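PDB 6ZJK: ribonucleoside-diphosphate reductase subunit beta, which serves as the diiron R2 subunit of ribonucleotide reductase, probably generating the radical used to turn ribonucleoside diphosphates into deoxyribonucleotides. Local coordinates for residues N68-P73 / E137-Q142; Q142-I147 / T229-I234; R64-N69 / V239-L244. All coordinates share one frame; numbering follows the deposited sequence.

Interaction 1: residues N68-P73 / E137-Q142; sequences NNFWIP and EEIHAQ. With FE (Fe (III) ion), chain H; FE (Fe (III) ion), chain G.
The loop segment 68-73 runs past one side of helix 124-151 and comes nearest where Pro73 faces Ile139, their CA atoms 7.6 Å apart; no hydrogen bond joins them. This helix belongs to the ferritin-like helical bundle of ribonucleotide reductase R2 and carries its ExxH iron-binding motif, Glu137 and His140. Ile139 fills the middle of the contact. Its CG2 methyl meets the CG-CD side of the Pro73 ring, 3.8 Å from Pro73 CG, while CD1 reaches Phe70 CE1 at 4.2 Å and lies near the Trp71 carbonyl oxygen, which is buried without a polar partner. Further along the helix, the amide oxygen of Gln142 comes up to Pro73 CG. The chain of Gln142 leaves the helix with CG opposite the backbone N (chi1 -170°) and then bends at chi2, which carries the amide to the proline. Trp71 and His140 meet edge to edge, their side chains roughly perpendicular, and Asp237 accepts hydrogen bonds from both Trp71 NE1 and His140 NE2, a Trp-Asp-His-iron relay that, as in other R2 proteins, probably belongs to the radical-transfer path. Glu137 bridges the two irons, OE1 to the chain H ion and OE2 to the chain G ion, with water 1 as a second bridge. Asp107 completes the modelled ligands of the chain H iron, which His140 ND1 binds at 2.4 Å.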
loop_
_atom_site.group_PDB
_atom_site.type_symbol
_atom_site.label_atom_id
_atom_site.label_comp_id
_atom_site.label_asym_id
_atom_site.label_seq_id
_atom_site.Cartn_x
_atom_site.Cartn_y
_atom_site.Cartn_z
ATOM N N ASN A 68 -4.630 -2.623 -13.983
ATOM C CA ASN A 68 -4.486 -2.204 -15.360
ATOM C C ASN A 68 -4.392 -0.679 -15.551
ATOM O O ASN A 68 -4.119 -0.213 -16.583
ATOM C CB ASN A 68 -5.567 -2.756 -16.271
ATOM C CG ASN A 68 -5.492 -4.253 -16.452
ATOM O OD1 ASN A 68 -4.710 -4.784 -17.145
ATOM N ND2 ASN A 68 -6.299 -4.918 -15.747
ATOM N N ASN A 69 -4.659 0.057 -14.512
ATOM C CA ASN A 69 -4.553 1.513 -14.560
ATOM C C ASN A 69 -3.169 2.038 -14.154
ATOM O O ASN A 69 -3.016 3.255 -13.989
ATOM C CB ASN A 69 -5.601 2.157 -13.647
ATOM C CG ASN A 69 -7.000 2.149 -14.245
ATOM O OD1 ASN A 69 -7.191 2.006 -15.459
ATOM N ND2 ASN A 69 -7.990 2.308 -13.381
ATOM N N PHE A 70 -2.184 1.155 -13.941
ATOM C CA PHE A 70 -0.870 1.566 -13.418
ATOM C C PHE A 70 -0.160 2.542 -14.363
ATOM O O PHE A 70 -0.136 2.355 -15.583
ATOM C CB PHE A 70 -0.003 0.320 -13.160
ATOM C CG PHE A 70 1.426 0.617 -12.712
ATOM C CD1 PHE A 70 1.707 0.927 -11.397
ATOM C CD2 PHE A 70 2.487 0.527 -13.602
ATOM C CE1 PHE A 70 3.026 1.183 -10.986
ATOM C CE2 PHE A 70 3.804 0.770 -13.195
ATOM C CZ PHE A 70 4.069 1.105 -11.889
ATOM N N TRP A 71 0.427 3.565 -13.791
ATOM C CA TRP A 71 1.150 4.570 -14.541
ATOM C C TRP A 71 2.292 5.141 -13.697
ATOM O O TRP A 71 2.283 5.057 -12.509
ATOM C CB TRP A 71 0.207 5.672 -15.048
ATOM C CG TRP A 71 -0.460 6.409 -13.967
ATOM C CD1 TRP A 71 -1.412 5.954 -13.161
ATOM C CD2 TRP A 71 -0.187 7.734 -13.554
ATOM N NE1 TRP A 71 -1.757 6.893 -12.270
ATOM C CE2 TRP A 71 -1.011 8.006 -12.490
ATOM C CE3 TRP A 71 0.691 8.718 -13.980
ATOM C CZ2 TRP A 71 -0.996 9.207 -11.842
ATOM C CZ3 TRP A 71 0.704 9.895 -13.339
ATOM C CH2 TRP A 71 -0.132 10.140 -12.289
ATOM N N ILE A 72 3.275 5.693 -14.362
ATOM C CA ILE A 72 4.436 6.273 -13.743
ATOM C C ILE A 72 4.525 7.710 -14.186
ATOM O O ILE A 72 4.735 7.994 -15.318
ATOM C CB ILE A 72 5.727 5.512 -14.108
ATOM C CG1 ILE A 72 5.618 4.038 -13.732
ATOM C CG2 ILE A 72 6.905 6.123 -13.406
ATOM C CD1 ILE A 72 6.818 3.208 -14.088
ATOM N N PRO A 73 4.370 8.603 -13.258
ATOM C CA PRO A 73 4.341 10.042 -13.473
ATOM C C PRO A 73 5.490 10.573 -14.274
ATOM O O PRO A 73 5.311 11.249 -15.244
ATOM C CB PRO A 73 4.365 10.603 -12.089
ATOM C CG PRO A 73 3.894 9.544 -11.247
ATOM C CD PRO A 73 4.141 8.253 -11.876
ATOM N N GLU A 137 -2.279 6.522 -3.972
ATOM C CA GLU A 137 -2.241 7.811 -3.368
ATOM C C GLU A 137 -0.768 8.281 -3.210
ATOM O O GLU A 137 -0.490 9.424 -3.392
ATOM C CB GLU A 137 -2.962 7.852 -2.041
ATOM C CG GLU A 137 -4.437 7.483 -1.975
ATOM C CD GLU A 137 -5.403 8.172 -2.924
ATOM O OE1 GLU A 137 -5.037 8.663 -3.933
ATOM O OE2 GLU A 137 -6.592 8.173 -2.667
ATOM N N GLU A 138 0.136 7.372 -2.867
ATOM C CA GLU A 138 1.555 7.714 -2.824
ATOM C C GLU A 138 2.059 8.149 -4.195
ATOM O O GLU A 138 2.883 9.072 -4.303
ATOM C CB GLU A 138 2.389 6.548 -2.293
ATOM C CG GLU A 138 2.094 6.133 -0.854
ATOM C CD GLU A 138 2.701 7.060 0.184
ATOM O OE1 GLU A 138 3.314 8.085 -0.188
ATOM O OE2 GLU A 138 2.583 6.752 1.391
ATOM N N ILE A 139 1.593 7.486 -5.254
ATOM C CA ILE A 139 1.997 7.881 -6.602
ATOM C C ILE A 139 1.458 9.269 -6.961
ATOM O O ILE A 139 2.143 10.063 -7.630
ATOM C CB ILE A 139 1.588 6.796 -7.608
ATOM C CG1 ILE A 139 2.449 5.546 -7.357
ATOM C CG2 ILE A 139 1.748 7.263 -9.047
ATOM C CD1 ILE A 139 2.353 4.524 -8.463
ATOM N N HIS A 140 0.307 9.607 -6.448
ATOM C CA HIS A 140 -0.323 10.884 -6.722
ATOM C C HIS A 140 0.490 11.982 -6.093
ATOM O O HIS A 140 0.827 12.912 -6.708
ATOM C CB HIS A 140 -1.774 10.925 -6.250
ATOM C CG HIS A 140 -2.689 10.034 -7.032
ATOM N ND1 HIS A 140 -3.944 9.677 -6.602
ATOM C CD2 HIS A 140 -2.488 9.379 -8.186
ATOM C CE1 HIS A 140 -4.461 8.853 -7.476
ATOM N NE2 HIS A 140 -3.604 8.660 -8.442
ATOM N N ALA A 141 0.812 11.790 -4.855
ATOM C CA ALA A 141 1.590 12.775 -4.117
ATOM C C ALA A 141 2.947 13.005 -4.765
ATOM O O ALA A 141 3.438 14.144 -4.817
ATOM C CB ALA A 141 1.740 12.337 -2.660
ATOM N N GLN A 142 3.572 11.986 -5.314
ATOM C CA GLN A 142 4.860 12.101 -5.954
ATOM C C GLN A 142 4.810 12.812 -7.254
ATOM O O GLN A 142 5.725 13.475 -7.619
ATOM C CB GLN A 142 5.482 10.741 -6.193
ATOM C CG GLN A 142 6.913 10.766 -6.630
ATOM C CD GLN A 142 7.068 10.535 -8.058
ATOM O OE1 GLN A 142 6.334 9.825 -8.646
ATOM N NE2 GLN A 142 8.023 11.127 -8.622
HETATM FE FE FE H . -5.406 10.565 -4.973
HETATM FE FE FE G . -8.094 8.897 -4.085
HETATM O O HOH W 1 -7.166 9.270 -5.999
#

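Interaction 2: residues Q142-I147 / T229-I234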
loop_
_atom_site.group_PDB
_atom_site.type_symbol
_atom_site.label_atom_id
_atom_site.label_comp_id
_atom_site.label_asym_id
_atom_site.label_seq_id
_atom_site.Cartn_x
_atom_site.Cartn_y
_atom_site.Cartn_z
ATOM N N GLN A 142 3.572 11.986 -5.314
ATOM C CA GLN A 142 4.860 12.101 -5.954
ATOM C C GLN A 142 4.810 12.812 -7.254
ATOM O O GLN A 142 5.725 13.475 -7.619
ATOM C CB GLN A 142 5.482 10.741 -6.193
ATOM C CG GLN A 142 6.913 10.766 -6.630
ATOM C CD GLN A 142 7.068 10.535 -8.058
ATOM O OE1 GLN A 142 6.334 9.825 -8.646
ATOM N NE2 GLN A 142 8.023 11.127 -8.622
ATOM N N SER A 143 3.734 12.605 -7.973
ATOM C CA SER A 143 3.427 13.326 -9.203
ATOM C C SER A 143 3.567 14.831 -9.018
ATOM O O SER A 143 3.843 15.544 -9.994
ATOM C CB SER A 143 2.015 12.990 -9.712
ATOM O OG SER A 143 1.003 13.625 -8.936
ATOM N N TYR A 144 3.182 15.288 -7.853
ATOM C CA TYR A 144 3.190 16.695 -7.549
ATOM C C TYR A 144 4.630 17.154 -7.357
ATOM O O TYR A 144 4.979 18.178 -7.807
ATOM C CB TYR A 144 2.304 17.077 -6.360
ATOM C CG TYR A 144 0.865 16.570 -6.431
ATOM C CD1 TYR A 144 0.184 16.569 -7.609
ATOM C CD2 TYR A 144 0.227 16.083 -5.333
ATOM C CE1 TYR A 144 -1.095 16.107 -7.687
ATOM C CE2 TYR A 144 -1.057 15.625 -5.405
ATOM C CZ TYR A 144 -1.701 15.637 -6.583
ATOM O OH TYR A 144 -2.940 15.158 -6.663
ATOM N N SER A 145 5.440 16.374 -6.673
ATOM C CA SER A 145 6.864 16.676 -6.553
ATOM C C SER A 145 7.527 16.730 -7.927
ATOM O O SER A 145 8.389 17.584 -8.178
ATOM C CB SER A 145 7.558 15.646 -5.655
ATOM O OG SER A 145 7.606 16.090 -4.303
ATOM N N TYR A 146 7.150 15.813 -8.789
ATOM C CA TYR A 146 7.673 15.760 -10.118
ATOM C C TYR A 146 7.300 16.998 -10.928
ATOM O O TYR A 146 8.105 17.493 -11.631
ATOM C CB TYR A 146 7.240 14.518 -10.844
ATOM C CG TYR A 146 7.514 14.491 -12.304
ATOM C CD1 TYR A 146 8.759 14.618 -12.792
ATOM C CD2 TYR A 146 6.531 14.284 -13.194
ATOM C CE1 TYR A 146 9.007 14.570 -14.114
ATOM C CE2 TYR A 146 6.768 14.232 -14.527
ATOM C CZ TYR A 146 8.012 14.388 -14.981
ATOM O OH TYR A 146 8.254 14.332 -16.295
ATOM N N ILE A 147 6.054 17.438 -10.858
ATOM C CA ILE A 147 5.640 18.661 -11.563
ATOM C C ILE A 147 6.456 19.866 -11.079
ATOM O O ILE A 147 7.024 20.617 -11.881
ATOM C CB ILE A 147 4.129 18.910 -11.411
ATOM C CG1 ILE A 147 3.330 17.864 -12.200
ATOM C CG2 ILE A 147 3.759 20.347 -11.861
ATOM C CD1 ILE A 147 1.820 17.858 -11.913
ATOM N N THR A 229 -2.474 16.309 -18.462
ATOM C CA THR A 229 -2.375 14.870 -18.720
ATOM C C THR A 229 -2.111 14.080 -17.438
ATOM O O THR A 229 -2.763 13.057 -17.187
ATOM C CB THR A 229 -1.308 14.593 -19.780
ATOM O OG1 THR A 229 -1.714 15.225 -21.005
ATOM C CG2 THR A 229 -1.176 13.107 -20.022
ATOM N N ILE A 230 -1.179 14.542 -16.601
ATOM C CA ILE A 230 -0.995 13.894 -15.304
ATOM C C ILE A 230 -2.312 13.870 -14.520
ATOM O O ILE A 230 -2.673 12.839 -13.939
ATOM C CB ILE A 230 0.131 14.580 -14.508
ATOM C CG1 ILE A 230 1.483 14.271 -15.149
ATOM C CG2 ILE A 230 0.145 14.124 -13.061
ATOM C CD1 ILE A 230 2.690 14.988 -14.474
ATOM N N PHE A 231 -3.078 14.981 -14.524
ATOM C CA PHE A 231 -4.307 14.983 -13.735
ATOM C C PHE A 231 -5.381 14.063 -14.320
ATOM O O PHE A 231 -6.221 13.577 -13.564
ATOM C CB PHE A 231 -4.838 16.418 -13.529
ATOM C CG PHE A 231 -4.176 17.113 -12.363
ATOM C CD1 PHE A 231 -4.560 16.805 -11.057
ATOM C CD2 PHE A 231 -3.103 17.989 -12.560
ATOM C CE1 PHE A 231 -3.909 17.389 -9.955
ATOM C CE2 PHE A 231 -2.445 18.592 -11.464
ATOM C CZ PHE A 231 -2.847 18.287 -10.163
ATOM N N LYS A 232 -5.372 13.795 -15.631
ATOM C CA LYS A 232 -6.288 12.794 -16.177
ATOM C C LYS A 232 -5.991 11.408 -15.616
ATOM O O LYS A 232 -6.914 10.615 -15.382
ATOM C CB LYS A 232 -6.217 12.764 -17.703
ATOM C CG LYS A 232 -6.800 13.995 -18.391
ATOM C CD LYS A 232 -6.544 13.910 -19.883
ATOM C CE LYS A 232 -7.069 15.120 -20.612
ATOM N NZ LYS A 232 -6.930 14.992 -22.095
ATOM N N TYR A 233 -4.707 11.080 -15.414
ATOM C CA TYR A 233 -4.388 9.776 -14.843
ATOM C C TYR A 233 -4.847 9.684 -13.396
ATOM O O TYR A 233 -5.393 8.655 -12.968
ATOM C CB TYR A 233 -2.883 9.498 -14.955
ATOM C CG TYR A 233 -2.469 9.002 -16.314
ATOM C CD1 TYR A 233 -2.570 7.644 -16.639
ATOM C CD2 TYR A 233 -1.995 9.876 -17.277
ATOM C CE1 TYR A 233 -2.197 7.179 -17.883
ATOM C CE2 TYR A 233 -1.608 9.421 -18.528
ATOM C CZ TYR A 233 -1.704 8.067 -18.822
ATOM O OH TYR A 233 -1.329 7.608 -20.067
ATOM N N ILE A 234 -4.708 10.761 -12.684
ATOM C CA ILE A 234 -5.129 10.798 -11.322
ATOM C C ILE A 234 -6.649 10.675 -11.258
ATOM O O ILE A 234 -7.148 10.035 -10.421
ATOM C CB ILE A 234 -4.712 12.083 -10.647
ATOM C CG1 ILE A 234 -3.190 12.255 -10.670
ATOM C CG2 ILE A 234 -5.159 12.130 -9.229
ATOM C CD1 ILE A 234 -2.721 13.336 -9.762
#
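Tyr144 lies beside the Phe231 ring with the two planes only 23° apart, but the rings are slid so far past each other (centroids 5.9 Å) that they barely overlap. The closest atoms are Tyr144 CE1 and Phe231 CZ, 3.7 Å apart. The same tyrosine carbon meets Ile234 CD1, which is also 3.6 Å from Tyr144 OH. Tyr144 occupies the position of the radical tyrosine of class I R2 proteins, four residues after the iron ligand His140, and is probably that residue here; Phe231, Ile234 and Phe208 help make its apolar pocket, and its OH is hydrogen-bonded to iron ligand Asp107. Ser143 faces Ile230 and Ile234 through CB and OG. With OG lodged between the backbone N and the carbonyl carbon (chi1 75°), the hydroxyl bonds back to His140 O one turn earlier, and Ile234 CD1 merely packs against it. At the other end Ile147 and Ile230 reach for each other tip to tip, Ile147 CG1 3.7 Å from Ile230 CD1. The Ile230 methyl also lies at the edge of the Tyr146 ring, 4.1 Å from its CD2, and Tyr146 OH bonds to the carbonyl of Ile76. No hydrogen bond crosses the interface, which is almost wholly apolar. The two helical segments run antiparallel at 179°, with axes 11.4 Å apart, as neighbouring helices of a ferritin-like bundle. Helix 190-220 covers Phe231 and Ile234 through Phe212 and stacks Phe215 on Phe231, while Leu103 of helix 90-118 packs on both Tyr144 and Phe231.

Interaction 3: residues R64-N69 / V239-L244; sequences RTMLNN and VTHLVL. With FE (Fe (III) ion), chain G.
Met66 and Thr240 form the middle of this contact, their side chains set obliquely, with Met66 CG 4.0 Å from Thr240 OG1. The methionine chain is extended as far as SD and then bends at chi3 (100°), which turns the CE methyl toward the imidazole of His241, 4.2 Å from its CD2. The two side chains stand at about a right angle, and the methyl comes obliquely to the ring. To one side Asn69 and Thr240 slide past each other in opposite directions, Asn69 ND2 lying 3.8 Å from Thr240 CG2. The same threonine methyl meets Thr65 CG2 at the more exposed margin.

No direct hydrogen bond crosses between the segments; water 2 makes the polar link, accepting from Asn69 ND2 at 3.0 Å and donating to Thr240 OG1 at 3.1 Å. The threonine hydroxyl also bonds to the carbonyl of Asp237 on its own helix, which probably helps fix its rotation, while the same oxygen accepts from the water.

Beyond this first layer, His241 ND1 binds the chain G iron at 2.4 Å, and its NE2 is hydrogen-bonded to Gln136, so both nitrogens of the ring are engaged. Met66 packs on Gln136 as well, and therefore borders both the ligand and the residue hydrogen-bonded to it, which probably helps to set the ring. Glu137, Glu204 and Glu238 supply the other protein ligands of that iron, with water 1. Arg64 makes a salt bridge to Glu74 of the second subunit.

Helix 58-68 and helix 225-255 run nearly antiparallel here, at 161°. Helix 124-151 flanks them through Gln133 and Leu129, which meet Leu244, and helix 190-220 covers Leu242.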
loop_
_atom_site.group_PDB
_atom_site.type_symbol
_atom_site.label_atom_id
_atom_site.label_comp_id
_atom_site.label_asym_id
_atom_site.label_seq_id
_atom_site.Cartn_x
_atom_site.Cartn_y
_atom_site.Cartn_z
ATOM N N ARG A 64 -8.628 -6.174 -10.747
ATOM C CA ARG A 64 -8.137 -6.196 -12.088
ATOM C C ARG A 64 -8.005 -4.838 -12.719
ATOM O O ARG A 64 -7.009 -4.519 -13.278
ATOM C CB ARG A 64 -9.012 -7.114 -12.898
ATOM C CG ARG A 64 -8.652 -7.331 -14.325
ATOM C CD ARG A 64 -9.614 -8.318 -14.946
ATOM N NE ARG A 64 -9.117 -9.676 -14.861
ATOM C CZ ARG A 64 -9.620 -10.636 -14.098
ATOM N NH1 ARG A 64 -10.672 -10.434 -13.348
ATOM N NH2 ARG A 64 -9.071 -11.835 -14.106
ATOM N N THR A 65 -9.040 -4.045 -12.586
ATOM C CA THR A 65 -9.116 -2.720 -13.127
ATOM C C THR A 65 -8.028 -1.813 -12.573
ATOM O O THR A 65 -7.388 -1.132 -13.279
ATOM C CB THR A 65 -10.486 -2.129 -12.787
ATOM O OG1 THR A 65 -11.465 -2.802 -13.532
ATOM C CG2 THR A 65 -10.532 -0.730 -13.133
ATOM N N MET A 66 -7.859 -1.857 -11.281
ATOM C CA MET A 66 -6.899 -1.044 -10.607
ATOM C C MET A 66 -5.498 -1.329 -11.082
ATOM O O MET A 66 -4.772 -0.445 -11.363
ATOM C CB MET A 66 -7.026 -1.182 -9.124
ATOM C CG MET A 66 -8.221 -0.498 -8.574
ATOM S SD MET A 66 -8.495 -0.718 -6.883
ATOM C CE MET A 66 -7.885 0.747 -6.155
ATOM N N LEU A 67 -5.141 -2.581 -11.201
ATOM C CA LEU A 67 -3.862 -2.916 -11.706
ATOM C C LEU A 67 -3.639 -2.507 -13.128
ATOM O O LEU A 67 -2.563 -2.125 -13.449
ATOM C CB LEU A 67 -3.613 -4.395 -11.568
ATOM C CG LEU A 67 -2.744 -4.869 -10.448
ATOM C CD1 LEU A 67 -3.169 -4.396 -9.119
ATOM C CD2 LEU A 67 -2.664 -6.364 -10.441
ATOM N N ASN A 68 -4.630 -2.623 -13.983
ATOM C CA ASN A 68 -4.486 -2.204 -15.360
ATOM C C ASN A 68 -4.392 -0.679 -15.551
ATOM O O ASN A 68 -4.119 -0.213 -16.583
ATOM C CB ASN A 68 -5.567 -2.756 -16.271
ATOM C CG ASN A 68 -5.492 -4.253 -16.452
ATOM O OD1 ASN A 68 -4.710 -4.784 -17.145
ATOM N ND2 ASN A 68 -6.299 -4.918 -15.747
ATOM N N ASN A 69 -4.659 0.057 -14.512
ATOM C CA ASN A 69 -4.553 1.513 -14.560
ATOM C C ASN A 69 -3.169 2.038 -14.154
ATOM O O ASN A 69 -3.016 3.255 -13.989
ATOM C CB ASN A 69 -5.601 2.157 -13.647
ATOM C CG ASN A 69 -7.000 2.149 -14.245
ATOM O OD1 ASN A 69 -7.191 2.006 -15.459
ATOM N ND2 ASN A 69 -7.990 2.308 -13.381
ATOM N N VAL A 239 -11.845 7.663 -9.913
ATOM C CA VAL A 239 -13.086 7.019 -10.211
ATOM C C VAL A 239 -13.201 5.672 -9.527
ATOM O O VAL A 239 -14.178 5.405 -8.947
ATOM C CB VAL A 239 -13.279 6.859 -11.694
ATOM C CG1 VAL A 239 -14.446 5.961 -11.947
ATOM C CG2 VAL A 239 -13.545 8.210 -12.277
ATOM N N THR A 240 -12.138 4.889 -9.546
ATOM C CA THR A 240 -12.069 3.612 -8.903
ATOM C C THR A 240 -12.120 3.749 -7.416
ATOM O O THR A 240 -12.694 2.956 -6.781
ATOM C CB THR A 240 -10.875 2.779 -9.372
ATOM O OG1 THR A 240 -9.660 3.277 -8.847
ATOM C CG2 THR A 240 -10.773 2.804 -10.794
ATOM N N HIS A 241 -11.579 4.809 -6.858
ATOM C CA HIS A 241 -11.622 4.979 -5.408
ATOM C C HIS A 241 -13.031 5.319 -4.945
ATOM O O HIS A 241 -13.421 5.008 -3.884
ATOM C CB HIS A 241 -10.665 6.038 -4.892
ATOM C CG HIS A 241 -9.221 5.800 -5.216
ATOM N ND1 HIS A 241 -8.226 6.597 -4.733
ATOM C CD2 HIS A 241 -8.614 4.853 -5.954
ATOM C CE1 HIS A 241 -7.073 6.169 -5.182
ATOM N NE2 HIS A 241 -7.283 5.130 -5.950
ATOM N N LEU A 242 -13.751 6.012 -5.783
ATOM C CA LEU A 242 -15.106 6.395 -5.539
ATOM C C LEU A 242 -15.988 5.165 -5.499
ATOM O O LEU A 242 -16.643 4.951 -4.584
ATOM C CB LEU A 242 -15.541 7.246 -6.688
ATOM C CG LEU A 242 -16.258 8.515 -6.460
ATOM C CD1 LEU A 242 -15.675 9.237 -5.302
ATOM C CD2 LEU A 242 -16.186 9.328 -7.721
ATOM N N VAL A 243 -15.958 4.365 -6.526
ATOM C CA VAL A 243 -16.744 3.179 -6.558
ATOM C C VAL A 243 -16.402 2.215 -5.455
ATOM O O VAL A 243 -17.239 1.561 -4.965
ATOM C CB VAL A 243 -16.664 2.474 -7.859
ATOM C CG1 VAL A 243 -17.606 1.322 -7.820
ATOM C CG2 VAL A 243 -17.067 3.394 -8.960
ATOM N N LEU A 244 -15.153 2.150 -5.061
ATOM C CA LEU A 244 -14.770 1.306 -3.928
ATOM C C LEU A 244 -15.496 1.738 -2.659
ATOM O O LEU A 244 -16.152 0.923 -1.997
ATOM C CB LEU A 244 -13.249 1.330 -3.726
ATOM C CG LEU A 244 -12.615 0.592 -2.532
ATOM C CD1 LEU A 244 -13.015 -0.874 -2.531
ATOM C CD2 LEU A 244 -11.110 0.700 -2.567
HETATM FE FE FE G . -8.094 8.897 -4.085
HETATM O O HOH W 2 -7.151 2.756 -10.552
HETATM O O HOH W 1 -7.166 9.270 -5.999
#

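How the interactions relate
Interactions 1 and 2 are buried and follow each other along helix 124-151, sharing Gln142; they touch where Trp71 packs on Tyr233 and Ile234. Interaction 3, partly buried, starts from the same part of the chain as interaction 1, through Asn68 and Asn69, and shares helix 225-255 with interaction 2. The chemistry shifts with place. Interaction 2 is apolar helix-to-helix packing beside the metal site, whereas interaction 3 is smaller and more exposed, and uses a water between polar side chains. Interactions 1 and 3 bring iron ligands from two helices together: Glu137 and His241 bind the same chain G ion, with water 1 common to both contacts.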